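Local coordinates for protein prolyl-ACP dehydrogenase (Oscillatoria sp., PDB 4IRN) that probably oxidises a prolyl group carried on an acyl carrier protein, using bound FAD, in the biosynthesis of the cyanotoxin anatoxin-a, at residues Y113-D117 against N118-F122; S169-Y172 against S173-T176; A207-D210 against P211-K215; S403-Q406 against R407-A411. All blocks are in the same frame, centred on the assembly; numbering follows the deposited sequence.

Interaction 1 (Y113-D117 against N118-F122); sequences YGCKD and NGLIF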
loop_
_atom_site.group_PDB
_atom_site.type_symbol
_atom_site.label_atom_id
_atom_site.label_comp_id
_atom_site.label_asym_id
_atom_site.label_seq_id
_atom_site.Cartn_x
_atom_site.Cartn_y
_atom_site.Cartn_z
ATOM N N TYR A 113 2.090 0.160 27.677
ATOM C CA TYR A 113 3.195 1.107 27.594
ATOM C C TYR A 113 4.271 0.774 28.652
ATOM O O TYR A 113 5.464 0.773 28.333
ATOM C CB TYR A 113 2.677 2.559 27.749
ATOM C CG TYR A 113 3.772 3.616 27.764
ATOM C CD1 TYR A 113 4.465 3.921 28.938
ATOM C CD2 TYR A 113 4.148 4.280 26.595
ATOM C CE1 TYR A 113 5.519 4.840 28.942
ATOM C CE2 TYR A 113 5.158 5.247 26.601
ATOM C CZ TYR A 113 5.833 5.533 27.781
ATOM O OH TYR A 113 6.895 6.410 27.758
ATOM N N GLY A 114 3.837 0.503 29.888
ATOM C CA GLY A 114 4.712 0.200 31.016
ATOM C C GLY A 114 5.266 -1.209 31.083
ATOM O O GLY A 114 6.353 -1.415 31.632
ATOM N N CYS A 115 4.519 -2.197 30.572
ATOM C CA CYS A 115 4.909 -3.612 30.581
ATOM C C CYS A 115 5.388 -4.049 29.204
ATOM O O CYS A 115 4.651 -3.911 28.220
ATOM C CB CYS A 115 3.765 -4.487 31.084
ATOM S SG CYS A 115 4.192 -6.235 31.277
ATOM N N LYS A 116 6.624 -4.570 29.133
ATOM C CA LYS A 116 7.241 -5.004 27.877
ATOM C C LYS A 116 6.891 -6.452 27.508
ATOM O O LYS A 116 7.056 -6.851 26.354
ATOM C CB LYS A 116 8.767 -4.787 27.915
ATOM C CG LYS A 116 9.212 -3.327 27.824
ATOM C CD LYS A 116 10.726 -3.225 27.829
ATOM C CE LYS A 116 11.215 -1.839 27.508
ATOM N NZ LYS A 116 12.685 -1.733 27.620
ATOM N N ASP A 117 6.427 -7.242 28.489
ATOM C CA ASP A 117 6.070 -8.649 28.320
ATOM C C ASP A 117 4.702 -8.755 27.645
ATOM O O ASP A 117 3.664 -8.806 28.318
ATOM C CB ASP A 117 6.111 -9.390 29.676
ATOM C CG ASP A 117 6.150 -10.906 29.594
ATOM O OD1 ASP A 117 5.515 -11.469 28.682
ATOM O OD2 ASP A 117 6.752 -11.536 30.497
ATOM N N ASN A 118 4.715 -8.788 26.306
ATOM C CA ASN A 118 3.512 -8.870 25.486
ATOM C C ASN A 118 2.768 -10.199 25.651
ATOM O O ASN A 118 1.539 -10.222 25.559
ATOM C CB ASN A 118 3.825 -8.562 24.013
ATOM C CG ASN A 118 4.416 -7.191 23.801
ATOM O OD1 ASN A 118 3.811 -6.173 24.130
ATOM N ND2 ASN A 118 5.626 -7.134 23.275
ATOM N N GLY A 119 3.509 -11.276 25.907
ATOM C CA GLY A 119 2.943 -12.604 26.129
ATOM C C GLY A 119 2.089 -12.675 27.381
ATOM O O GLY A 119 1.014 -13.289 27.360
ATOM N N LEU A 120 2.554 -12.011 28.480
ATOM C CA LEU A 120 1.837 -11.948 29.759
ATOM C C LEU A 120 0.550 -11.164 29.556
ATOM O O LEU A 120 -0.516 -11.627 29.970
ATOM C CB LEU A 120 2.705 -11.303 30.863
ATOM C CG LEU A 120 2.044 -11.060 32.238
ATOM C CD1 LEU A 120 2.062 -12.311 33.120
ATOM C CD2 LEU A 120 2.709 -9.918 32.951
ATOM N N ILE A 121 0.656 -10.003 28.875
ATOM C CA ILE A 121 -0.461 -9.125 28.536
ATOM C C ILE A 121 -1.547 -9.915 27.763
ATOM O O ILE A 121 -2.728 -9.824 28.111
ATOM C CB ILE A 121 0.038 -7.865 27.774
ATOM C CG1 ILE A 121 0.913 -6.960 28.685
ATOM C CG2 ILE A 121 -1.135 -7.091 27.194
ATOM C CD1 ILE A 121 1.850 -5.964 27.944
ATOM N N PHE A 122 -1.132 -10.716 26.750
ATOM C CA PHE A 122 -2.041 -11.541 25.950
ATOM C C PHE A 122 -2.720 -12.610 26.816
ATOM O O PHE A 122 -3.939 -12.777 26.721
ATOM C CB PHE A 122 -1.326 -12.138 24.720
ATOM C CG PHE A 122 -2.050 -13.269 24.018
ATOM C CD1 PHE A 122 -3.309 -13.075 23.457
ATOM C CD2 PHE A 122 -1.461 -14.523 23.895
ATOM C CE1 PHE A 122 -3.976 -14.126 22.827
ATOM C CE2 PHE A 122 -2.120 -15.565 23.240
ATOM C CZ PHE A 122 -3.368 -15.360 22.709
HETATM O O HOH W 1 4.509 -4.187 25.539
#
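An aspartate N-cap starts helix 118-138 here: Asp117 turns its carboxylate back onto the first turn and accepts from the backbone of Leu120. The bond from Leu120 N to Asp117 OD1 is 3.0 Å, and the N-H meets the oxygen from above the carboxylate plane, about 50° out of it. With CG trans to its own nitrogen (chi1 -163°), Asp117 folds the acid over the helix end, where its side chain crosses that of Leu120 at about a right angle and OD1 lies 3.6 Å from Leu120 CB. The same OD1 also bonds to Thr243 OG1, so a second partner fixes the cap from outside. The backbone of Asp117 opens the regular helical pattern as well, Ile121 N donating to Asp117 O at 3.3 Å.

Before the cap the chain has left helix 101-114 at Cys115, whose side chain reaches across to the new helix. Its CB rests 4.0 Å from Ile121 CD1, while SG lies 4.3 Å from Leu120 CD2, making a small apolar patch at the turn. A water modelled within hydrogen-bonding distance of both Cys115 O and Asn118 OD1 probably links the two sides of the bend. The other end of that amide, Asn118 ND2, is held by Glu389 and Asp392. Phe122, one turn into the helix, stacks on Tyr399 and touches the flavin cofactor. The whole is an Asp N-cap in the short turn joining helix 101-114 to helix 118-138, within the N-terminal domain of the acyl-CoA dehydrogenase fold.

Interaction 2 (S169-Y172 against S173-T176); sequences SDIY and SLKT. With FAD (flavin-adenine dinucleotide), chain I.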
loop_
_atom_site.group_PDB
_atom_site.type_symbol
_atom_site.label_atom_id
_atom_site.label_comp_id
_atom_site.label_asym_id
_atom_site.label_seq_id
_atom_site.Cartn_x
_atom_site.Cartn_y
_atom_site.Cartn_z
ATOM N N SER A 169 -11.690 -20.798 11.512
ATOM C CA SER A 169 -12.534 -19.717 11.005
ATOM C C SER A 169 -14.000 -20.199 10.985
ATOM O O SER A 169 -14.891 -19.460 11.413
ATOM C CB SER A 169 -12.087 -19.335 9.599
ATOM O OG SER A 169 -10.772 -18.799 9.600
ATOM N N ASP A 170 -14.229 -21.459 10.510
ATOM C CA ASP A 170 -15.538 -22.108 10.449
ATOM C C ASP A 170 -15.822 -22.753 11.810
ATOM O O ASP A 170 -15.862 -23.981 11.951
ATOM C CB ASP A 170 -15.590 -23.122 9.280
ATOM C CG ASP A 170 -16.936 -23.787 9.006
ATOM O OD1 ASP A 170 -17.981 -23.249 9.470
ATOM O OD2 ASP A 170 -16.949 -24.833 8.303
ATOM N N ILE A 171 -15.991 -21.885 12.828
ATOM C CA ILE A 171 -16.244 -22.251 14.221
ATOM C C ILE A 171 -17.573 -22.982 14.436
ATOM O O ILE A 171 -17.668 -23.793 15.346
ATOM C CB ILE A 171 -16.017 -21.047 15.186
ATOM C CG1 ILE A 171 -15.800 -21.491 16.648
ATOM C CG2 ILE A 171 -17.090 -19.965 15.059
ATOM C CD1 ILE A 171 -14.452 -22.149 16.933
ATOM N N TYR A 172 -18.571 -22.730 13.587
ATOM C CA TYR A 172 -19.881 -23.377 13.669
ATOM C C TYR A 172 -19.791 -24.882 13.420
ATOM O O TYR A 172 -20.594 -25.644 13.954
ATOM C CB TYR A 172 -20.863 -22.729 12.677
ATOM C CG TYR A 172 -20.829 -21.215 12.681
ATOM C CD1 TYR A 172 -21.171 -20.495 13.818
ATOM C CD2 TYR A 172 -20.397 -20.502 11.561
ATOM C CE1 TYR A 172 -21.148 -19.103 13.825
ATOM C CE2 TYR A 172 -20.359 -19.110 11.560
ATOM C CZ TYR A 172 -20.743 -18.414 12.695
ATOM O OH TYR A 172 -20.710 -17.040 12.713
ATOM N N SER A 173 -18.787 -25.306 12.634
ATOM C CA SER A 173 -18.530 -26.692 12.266
ATOM C C SER A 173 -17.720 -27.469 13.321
ATOM O O SER A 173 -16.950 -28.366 12.961
ATOM C CB SER A 173 -17.871 -26.759 10.890
ATOM O OG SER A 173 -18.826 -26.562 9.859
ATOM N N LEU A 174 -17.927 -27.150 14.627
ATOM C CA LEU A 174 -17.294 -27.818 15.773
ATOM C C LEU A 174 -17.679 -29.287 15.792
ATOM O O LEU A 174 -18.856 -29.623 15.594
ATOM C CB LEU A 174 -17.767 -27.219 17.122
ATOM C CG LEU A 174 -17.328 -25.828 17.500
ATOM C CD1 LEU A 174 -17.964 -25.386 18.791
ATOM C CD2 LEU A 174 -15.841 -25.736 17.584
ATOM N N LYS A 175 -16.707 -30.147 16.081
ATOM C CA LYS A 175 -16.950 -31.578 16.184
ATOM C C LYS A 175 -17.028 -32.075 17.632
ATOM O O LYS A 175 -17.595 -33.137 17.855
ATOM C CB LYS A 175 -15.958 -32.390 15.326
ATOM C CG LYS A 175 -16.022 -32.116 13.808
ATOM C CD LYS A 175 -17.366 -32.526 13.127
ATOM C CE LYS A 175 -17.574 -31.949 11.734
ATOM N NZ LYS A 175 -18.942 -31.369 11.545
ATOM N N THR A 176 -16.490 -31.309 18.618
ATOM C CA THR A 176 -16.527 -31.653 20.052
ATOM C C THR A 176 -17.969 -31.850 20.500
ATOM O O THR A 176 -18.746 -30.896 20.527
ATOM C CB THR A 176 -15.717 -30.650 20.925
ATOM O OG1 THR A 176 -14.357 -30.639 20.490
ATOM C CG2 THR A 176 -15.749 -30.998 22.406
HETATM P PA FAD I . -7.968 -21.297 9.133
HETATM O O1A FAD I . -9.201 -20.928 9.859
HETATM O O2A FAD I . -7.587 -22.744 8.863
HETATM O O5B FAD I . -7.993 -20.658 7.689
HETATM C C5B FAD I . -6.844 -20.771 6.833
HETATM C C4B FAD I . -6.675 -19.466 6.101
HETATM O O4B FAD I . -7.758 -19.298 5.173
HETATM C C3B FAD I . -6.618 -18.223 6.990
HETATM O O3B FAD I . -5.368 -17.574 6.810
HETATM C C2B FAD I . -7.809 -17.348 6.566
HETATM O O2B FAD I . -7.353 -16.057 6.194
HETATM C C1B FAD I . -8.373 -18.030 5.319
HETATM N N9A FAD I . -9.825 -18.209 5.337
HETATM C C8A FAD I . -10.525 -19.180 6.002
HETATM N N7A FAD I . -11.828 -19.069 5.890
HETATM C C5A FAD I . -12.000 -17.950 5.096
HETATM C C6A FAD I . -13.156 -17.287 4.614
HETATM N N6A FAD I . -14.404 -17.685 4.869
HETATM N N1A FAD I . -12.976 -16.181 3.859
HETATM C C2A FAD I . -11.730 -15.780 3.595
HETATM N N3A FAD I . -10.575 -16.330 3.980
HETATM C C4A FAD I . -10.771 -17.410 4.739
HETATM N N1 FAD I . -8.538 -20.446 19.835
HETATM C C2 FAD I . -9.287 -20.772 20.942
HETATM O O2 FAD I . -10.393 -21.299 20.820
HETATM N N3 FAD I . -8.791 -20.534 22.222
HETATM C C4 FAD I . -7.568 -19.980 22.514
HETATM O O4 FAD I . -7.234 -19.818 23.687
HETATM C C4X FAD I . -6.763 -19.639 21.340
HETATM N N5 FAD I . -5.565 -19.136 21.536
HETATM C C5X FAD I . -4.781 -18.875 20.411
HETATM C C6 FAD I . -3.505 -18.338 20.604
HETATM C C7 FAD I . -2.677 -18.035 19.529
HETATM C C7M FAD I . -1.347 -17.372 19.775
HETATM C C8 FAD I . -3.127 -18.298 18.216
HETATM C C8M FAD I . -2.276 -17.984 17.014
HETATM C C9 FAD I . -4.387 -18.849 18.022
HETATM C C9A FAD I . -5.232 -19.137 19.090
HETATM N N10 FAD I . -6.536 -19.684 18.922
HETATM C C10 FAD I . -7.327 -19.925 20.016
HETATM C "C1'" FAD I . -6.986 -20.065 17.565
HETATM C "C2'" FAD I . -7.127 -18.823 16.696
HETATM O "O2'" FAD I . -8.327 -18.112 16.987
HETATM C "C3'" FAD I . -7.025 -19.190 15.216
HETATM O "O3'" FAD I . -5.837 -18.619 14.671
HETATM C "C4'" FAD I . -8.228 -18.765 14.371
HETATM O "O4'" FAD I . -9.417 -19.376 14.877
HETATM C "C5'" FAD I . -8.036 -19.023 12.888
HETATM O "O5'" FAD I . -7.992 -20.434 12.622
HETATM P P FAD I . -6.800 -21.044 11.732
HETATM O O1P FAD I . -5.501 -20.396 12.034
HETATM O O2P FAD I . -7.060 -22.492 12.067
HETATM O O3P FAD I . -6.833 -20.772 10.155
#
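Asp170 places CG trans to its backbone nitrogen (chi1 -175°) while Ser173 swings OG to the side of its own nitrogen (chi1 -77°), and these two torsions bring carboxylate and hydroxyl together. The two residues are the ends of a beta turn in the loop between strands 158-161 and 177-181 of the middle domain, closed by Ser173 N donating to Asp170 O at 3.3 Å; Asp170 is also the centre of an inverse gamma turn. Ser173 OG donates to Asp170 OD2 at 3.0 Å, coming in from above the carboxylate plane. The pair thus ties the turn at both backbone and side chain. OD2 has a further, weak partner in Phe308 N of the second subunit, so this part of the loop lies at the subunit interface.

Ile171 and Leu174 run side by side in the same direction, with Ile171 CD1 3.9 Å from Leu174 CD2. Ile171 goes on to pack against Ala162 and Phe272, and Leu174 against Phe206. Ile171 CG2 lies over one face of the Tyr172 ring, offset toward its rim. At the start of the loop Ser169 grips the cofactor twice: its N is 3.0 Å and its OG 2.7 Å from the phosphate oxygen O1A of FAD.

Interaction 3 (A207-D210 against P211-K215); sequences ATID and PSLGK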
loop_
_atom_site.group_PDB
_atom_site.type_symbol
_atom_site.label_atom_id
_atom_site.label_comp_id
_atom_site.label_asym_id
_atom_site.label_seq_id
_atom_site.Cartn_x
_atom_site.Cartn_y
_atom_site.Cartn_z
ATOM N N ALA A 207 -18.808 -26.837 22.866
ATOM C CA ALA A 207 -19.157 -28.164 22.343
ATOM C C ALA A 207 -20.551 -28.174 21.686
ATOM O O ALA A 207 -21.224 -27.145 21.663
ATOM C CB ALA A 207 -19.092 -29.197 23.469
ATOM N N THR A 208 -20.971 -29.332 21.137
ATOM C CA THR A 208 -22.281 -29.494 20.497
ATOM C C THR A 208 -23.082 -30.658 21.088
ATOM O O THR A 208 -22.530 -31.738 21.306
ATOM C CB THR A 208 -22.173 -29.475 18.950
ATOM O OG1 THR A 208 -23.481 -29.449 18.375
ATOM C CG2 THR A 208 -21.361 -30.642 18.377
ATOM N N ILE A 209 -24.376 -30.426 21.372
ATOM C CA ILE A 209 -25.260 -31.470 21.911
ATOM C C ILE A 209 -25.663 -32.458 20.803
ATOM O O ILE A 209 -25.823 -33.652 21.069
ATOM C CB ILE A 209 -26.476 -30.915 22.695
ATOM C CG1 ILE A 209 -27.236 -29.830 21.896
ATOM C CG2 ILE A 209 -26.036 -30.418 24.066
ATOM C CD1 ILE A 209 -28.702 -29.684 22.217
ATOM N N ASP A 210 -25.787 -31.946 19.557
ATOM C CA ASP A 210 -26.102 -32.701 18.348
ATOM C C ASP A 210 -25.501 -32.001 17.128
ATOM O O ASP A 210 -25.922 -30.891 16.805
ATOM C CB ASP A 210 -27.620 -32.902 18.184
ATOM C CG ASP A 210 -28.050 -33.863 17.078
ATOM O OD1 ASP A 210 -27.191 -34.642 16.579
ATOM O OD2 ASP A 210 -29.240 -33.853 16.722
ATOM N N PRO A 211 -24.533 -32.646 16.431
ATOM C CA PRO A 211 -23.919 -32.018 15.240
ATOM C C PRO A 211 -24.866 -31.748 14.063
ATOM O O PRO A 211 -24.564 -30.891 13.231
ATOM C CB PRO A 211 -22.797 -32.990 14.855
ATOM C CG PRO A 211 -22.601 -33.869 16.062
ATOM C CD PRO A 211 -23.933 -33.967 16.707
ATOM N N SER A 212 -26.012 -32.454 14.004
ATOM C CA SER A 212 -27.026 -32.268 12.968
ATOM C C SER A 212 -27.685 -30.878 13.074
ATOM O O SER A 212 -28.145 -30.340 12.063
ATOM C CB SER A 212 -28.093 -33.350 13.074
ATOM O OG SER A 212 -29.005 -33.104 14.131
ATOM N N LEU A 213 -27.734 -30.316 14.301
ATOM C CA LEU A 213 -28.348 -29.023 14.580
ATOM C C LEU A 213 -27.513 -27.858 14.083
ATOM O O LEU A 213 -28.058 -26.786 13.810
ATOM C CB LEU A 213 -28.635 -28.874 16.079
ATOM C CG LEU A 213 -29.729 -29.772 16.685
ATOM C CD1 LEU A 213 -29.712 -29.684 18.197
ATOM C CD2 LEU A 213 -31.124 -29.420 16.144
ATOM N N GLY A 214 -26.209 -28.078 13.958
ATOM C CA GLY A 214 -25.261 -27.063 13.518
ATOM C C GLY A 214 -25.123 -25.949 14.538
ATOM O O GLY A 214 -24.845 -26.219 15.708
ATOM N N LYS A 215 -25.373 -24.698 14.100
ATOM C CA LYS A 215 -25.337 -23.469 14.900
ATOM C C LYS A 215 -26.221 -23.558 16.148
ATOM O O LYS A 215 -25.835 -23.100 17.224
ATOM C CB LYS A 215 -25.817 -22.282 14.051
ATOM C CG LYS A 215 -24.768 -21.650 13.166
ATOM C CD LYS A 215 -24.960 -20.133 13.138
ATOM C CE LYS A 215 -25.673 -19.565 11.940
ATOM N NZ LYS A 215 -26.479 -18.380 12.337
#
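Past the end of strand 202-208 the backbone is extended at Asp210 and then helical through Pro211, Ser212 and Leu213, so that Leu213 N comes round to donate to Asp210 O at 3.1 Å. Asp210 works with its side chain too: Ser212 OG donates to Asp210 OD2 over 2.7 Å, arriving well above the carboxylate plane. To get there, Ser212 keeps OG between its nitrogen and carbonyl carbon (chi1 77°), turned back along the chain toward the acid. Pro211 is the corner residue between these two, its ring crossing the Asp210 side chain at about a right angle.

This beta turn forms part of the hairpin loop between neighbouring antiparallel strands 202-208 and 218-224 in the middle-domain sheet. Ile209 still pairs through its backbone with Gly217 on the far side of the loop. Leu213 packs CD1 against the first residues of the loop, 3.8 Å from Asp210 CB and 4.1 Å from Ile209 CD1. On the strand side Thr208 leaves CG2 4.2 Å from Pro211 CG, and Thr177 of strand 177-181 touches both residues. Gly214 then takes a positive phi (67°) as the chain leaves the turn.

Interaction 4 (S403-Q406 against R407-A411); sequences SEIQ and RVVIA. With FAD (flavin-adenine dinucleotide), chain I.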
loop_
_atom_site.group_PDB
_atom_site.type_symbol
_atom_site.label_atom_id
_atom_site.label_comp_id
_atom_site.label_asym_id
_atom_site.label_seq_id
_atom_site.Cartn_x
_atom_site.Cartn_y
_atom_site.Cartn_z
ATOM N N SER A 403 -7.354 -11.572 9.899
ATOM C CA SER A 403 -7.685 -10.305 9.233
ATOM C C SER A 403 -8.782 -10.495 8.175
ATOM O O SER A 403 -9.699 -9.676 8.096
ATOM C CB SER A 403 -6.433 -9.678 8.629
ATOM O OG SER A 403 -5.497 -9.361 9.647
ATOM N N GLU A 404 -8.718 -11.617 7.431
ATOM C CA GLU A 404 -9.670 -12.014 6.392
ATOM C C GLU A 404 -11.062 -12.267 6.975
ATOM O O GLU A 404 -12.048 -11.849 6.372
ATOM C CB GLU A 404 -9.166 -13.258 5.641
ATOM C CG GLU A 404 -7.882 -13.047 4.850
ATOM C CD GLU A 404 -6.588 -12.940 5.640
ATOM O OE1 GLU A 404 -6.375 -13.758 6.564
ATOM O OE2 GLU A 404 -5.778 -12.038 5.326
ATOM N N ILE A 405 -11.141 -12.930 8.144
ATOM C CA ILE A 405 -12.381 -13.235 8.860
ATOM C C ILE A 405 -13.099 -11.973 9.280
ATOM O O ILE A 405 -14.307 -11.875 9.057
ATOM C CB ILE A 405 -12.138 -14.239 10.027
ATOM C CG1 ILE A 405 -11.990 -15.673 9.494
ATOM C CG2 ILE A 405 -13.191 -14.164 11.163
ATOM C CD1 ILE A 405 -13.009 -16.120 8.379
ATOM N N GLN A 406 -12.354 -11.001 9.849
ATOM C CA GLN A 406 -12.886 -9.701 10.287
ATOM C C GLN A 406 -13.508 -8.984 9.095
ATOM O O GLN A 406 -14.622 -8.482 9.206
ATOM C CB GLN A 406 -11.785 -8.801 10.885
ATOM C CG GLN A 406 -10.764 -9.495 11.781
ATOM C CD GLN A 406 -11.179 -9.719 13.221
ATOM O OE1 GLN A 406 -12.171 -9.188 13.714
ATOM N NE2 GLN A 406 -10.297 -10.357 13.970
ATOM N N ARG A 407 -12.793 -8.971 7.938
ATOM C CA ARG A 407 -13.240 -8.367 6.675
ATOM C C ARG A 407 -14.559 -8.995 6.239
ATOM O O ARG A 407 -15.475 -8.263 5.860
ATOM C CB ARG A 407 -12.177 -8.544 5.589
ATOM C CG ARG A 407 -10.906 -7.752 5.841
ATOM C CD ARG A 407 -9.856 -8.004 4.788
ATOM N NE ARG A 407 -8.546 -7.498 5.181
ATOM C CZ ARG A 407 -8.161 -6.231 5.067
ATOM N NH1 ARG A 407 -8.993 -5.317 4.585
ATOM N NH2 ARG A 407 -6.942 -5.865 5.444
ATOM N N VAL A 408 -14.673 -10.349 6.348
ATOM C CA VAL A 408 -15.886 -11.103 6.007
ATOM C C VAL A 408 -17.028 -10.687 6.966
ATOM O O VAL A 408 -18.142 -10.437 6.497
ATOM C CB VAL A 408 -15.632 -12.638 5.988
ATOM C CG1 VAL A 408 -16.934 -13.431 5.938
ATOM C CG2 VAL A 408 -14.722 -13.029 4.827
ATOM N N VAL A 409 -16.736 -10.573 8.287
ATOM C CA VAL A 409 -17.690 -10.156 9.319
ATOM C C VAL A 409 -18.200 -8.730 9.018
ATOM O O VAL A 409 -19.411 -8.516 9.019
ATOM C CB VAL A 409 -17.098 -10.311 10.748
ATOM C CG1 VAL A 409 -17.989 -9.653 11.808
ATOM C CG2 VAL A 409 -16.860 -11.782 11.091
ATOM N N ILE A 410 -17.286 -7.783 8.697
ATOM C CA ILE A 410 -17.627 -6.396 8.363
ATOM C C ILE A 410 -18.538 -6.354 7.133
ATOM O O ILE A 410 -19.583 -5.691 7.166
ATOM C CB ILE A 410 -16.362 -5.475 8.248
ATOM C CG1 ILE A 410 -15.614 -5.379 9.611
ATOM C CG2 ILE A 410 -16.712 -4.059 7.706
ATOM C CD1 ILE A 410 -14.132 -5.091 9.525
ATOM N N ALA A 411 -18.176 -7.110 6.077
ATOM C CA ALA A 411 -18.945 -7.204 4.832
ATOM C C ALA A 411 -20.392 -7.662 5.074
ATOM O O ALA A 411 -21.303 -7.107 4.459
ATOM C CB ALA A 411 -18.247 -8.134 3.855
HETATM P PA FAD I . -7.968 -21.297 9.133
HETATM O O1A FAD I . -9.201 -20.928 9.859
HETATM O O2A FAD I . -7.587 -22.744 8.863
HETATM O O5B FAD I . -7.993 -20.658 7.689
HETATM C C5B FAD I . -6.844 -20.771 6.833
HETATM C C4B FAD I . -6.675 -19.466 6.101
HETATM O O4B FAD I . -7.758 -19.298 5.173
HETATM C C3B FAD I . -6.618 -18.223 6.990
HETATM O O3B FAD I . -5.368 -17.574 6.810
HETATM C C2B FAD I . -7.809 -17.348 6.566
HETATM O O2B FAD I . -7.353 -16.057 6.194
HETATM C C1B FAD I . -8.373 -18.030 5.319
HETATM N N9A FAD I . -9.825 -18.209 5.337
HETATM C C8A FAD I . -10.525 -19.180 6.002
HETATM N N7A FAD I . -11.828 -19.069 5.890
HETATM C C5A FAD I . -12.000 -17.950 5.096
HETATM C C6A FAD I . -13.156 -17.287 4.614
HETATM N N6A FAD I . -14.404 -17.685 4.869
HETATM N N1A FAD I . -12.976 -16.181 3.859
HETATM C C2A FAD I . -11.730 -15.780 3.595
HETATM N N3A FAD I . -10.575 -16.330 3.980
HETATM C C4A FAD I . -10.771 -17.410 4.739
HETATM N N1 FAD I . -8.538 -20.446 19.835
HETATM C C2 FAD I . -9.287 -20.772 20.942
HETATM O O2 FAD I . -10.393 -21.299 20.820
HETATM N N3 FAD I . -8.791 -20.534 22.222
HETATM C C4 FAD I . -7.568 -19.980 22.514
HETATM O O4 FAD I . -7.234 -19.818 23.687
HETATM C C4X FAD I . -6.763 -19.639 21.340
HETATM N N5 FAD I . -5.565 -19.136 21.536
HETATM C C5X FAD I . -4.781 -18.875 20.411
HETATM C C6 FAD I . -3.505 -18.338 20.604
HETATM C C7 FAD I . -2.677 -18.035 19.529
HETATM C C7M FAD I . -1.347 -17.372 19.775
HETATM C C8 FAD I . -3.127 -18.298 18.216
HETATM C C8M FAD I . -2.276 -17.984 17.014
HETATM C C9 FAD I . -4.387 -18.849 18.022
HETATM C C9A FAD I . -5.232 -19.137 19.090
HETATM N N10 FAD I . -6.536 -19.684 18.922
HETATM C C10 FAD I . -7.327 -19.925 20.016
HETATM C "C1'" FAD I . -6.986 -20.065 17.565
HETATM C "C2'" FAD I . -7.127 -18.823 16.696
HETATM O "O2'" FAD I . -8.327 -18.112 16.987
HETATM C "C3'" FAD I . -7.025 -19.190 15.216
HETATM O "O3'" FAD I . -5.837 -18.619 14.671
HETATM C "C4'" FAD I . -8.228 -18.765 14.371
HETATM O "O4'" FAD I . -9.417 -19.376 14.877
HETATM C "C5'" FAD I . -8.036 -19.023 12.888
HETATM O "O5'" FAD I . -7.992 -20.434 12.622
HETATM P P FAD I . -6.800 -21.044 11.732
HETATM O O1P FAD I . -5.501 -20.396 12.034
HETATM O O2P FAD I . -7.060 -22.492 12.067
HETATM O O3P FAD I . -6.833 -20.772 10.155
#
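The guanidinium of Arg407 hangs beside the carbonyl of Ser403, which it meets obliquely, with NE 3.8 Å from Ser403 O. A second flat group is the adenine of FAD. Ile405 CD1 lies over one of its faces, 3.9 Å from C5A, while Val408 CG2 sits beyond the rim on that same side, 3.7 Å from N1A.

Arg407 is stretched straight from CG to NE, carrying its charge past Ser403 O toward the third subunit, where NH1 makes a salt bridge with Glu324 and a hydrogen bond with Asn320 of that subunit. Glu404 lies on the same flank, its carboxylate near the guanidinium but not in contact with it. Its chain bends at chi2 (74°), which brings OE1 within 2.5 Å of the ribose oxygen O2B of FAD, and OE2 pairs with Lys321 of the second subunit.

Between these side chains the helix backbone carries a regular run of i to i+4 bonds. Val408 N donates to Glu404 O at 3.0 Å and Val409 N to Ile405 O at 2.9 Å. The next, Ile410 N to Gln406 O, is 2.8 Å long. The side chains of Ile405 and Val409, one turn apart, lie along one flank, CG2 to CG2 4.4 Å, where Arg280 also packs. This C-terminal helix of the acyl-CoA dehydrogenase fold thus presents one side to the adenosine half of FAD and others to adjoining subunits of the tetramer.

Along the chain the four contacts follow in series, interaction 1 in the N-terminal domain, 2 and 3 in the beta-rich middle domain, and 4 on helix 403-414 of the C-terminal domain. Interactions 2 and 3 are neighbours, their centres about 9 Å apart: Thr176 O probably accepts from Thr208 N at 2.8 Å, and Tyr172 packs on Lys215. Interaction 4 lies about 17 Å from interaction 2 between centres, yet touches it through Ile405 and Ser169, and both contact the same FAD. Interaction 1 stands apart, about 31 Å from interaction 2, but Phe122 reaches the cofactor too. All three domains, with residues of the second subunit, therefore contribute to one FAD site.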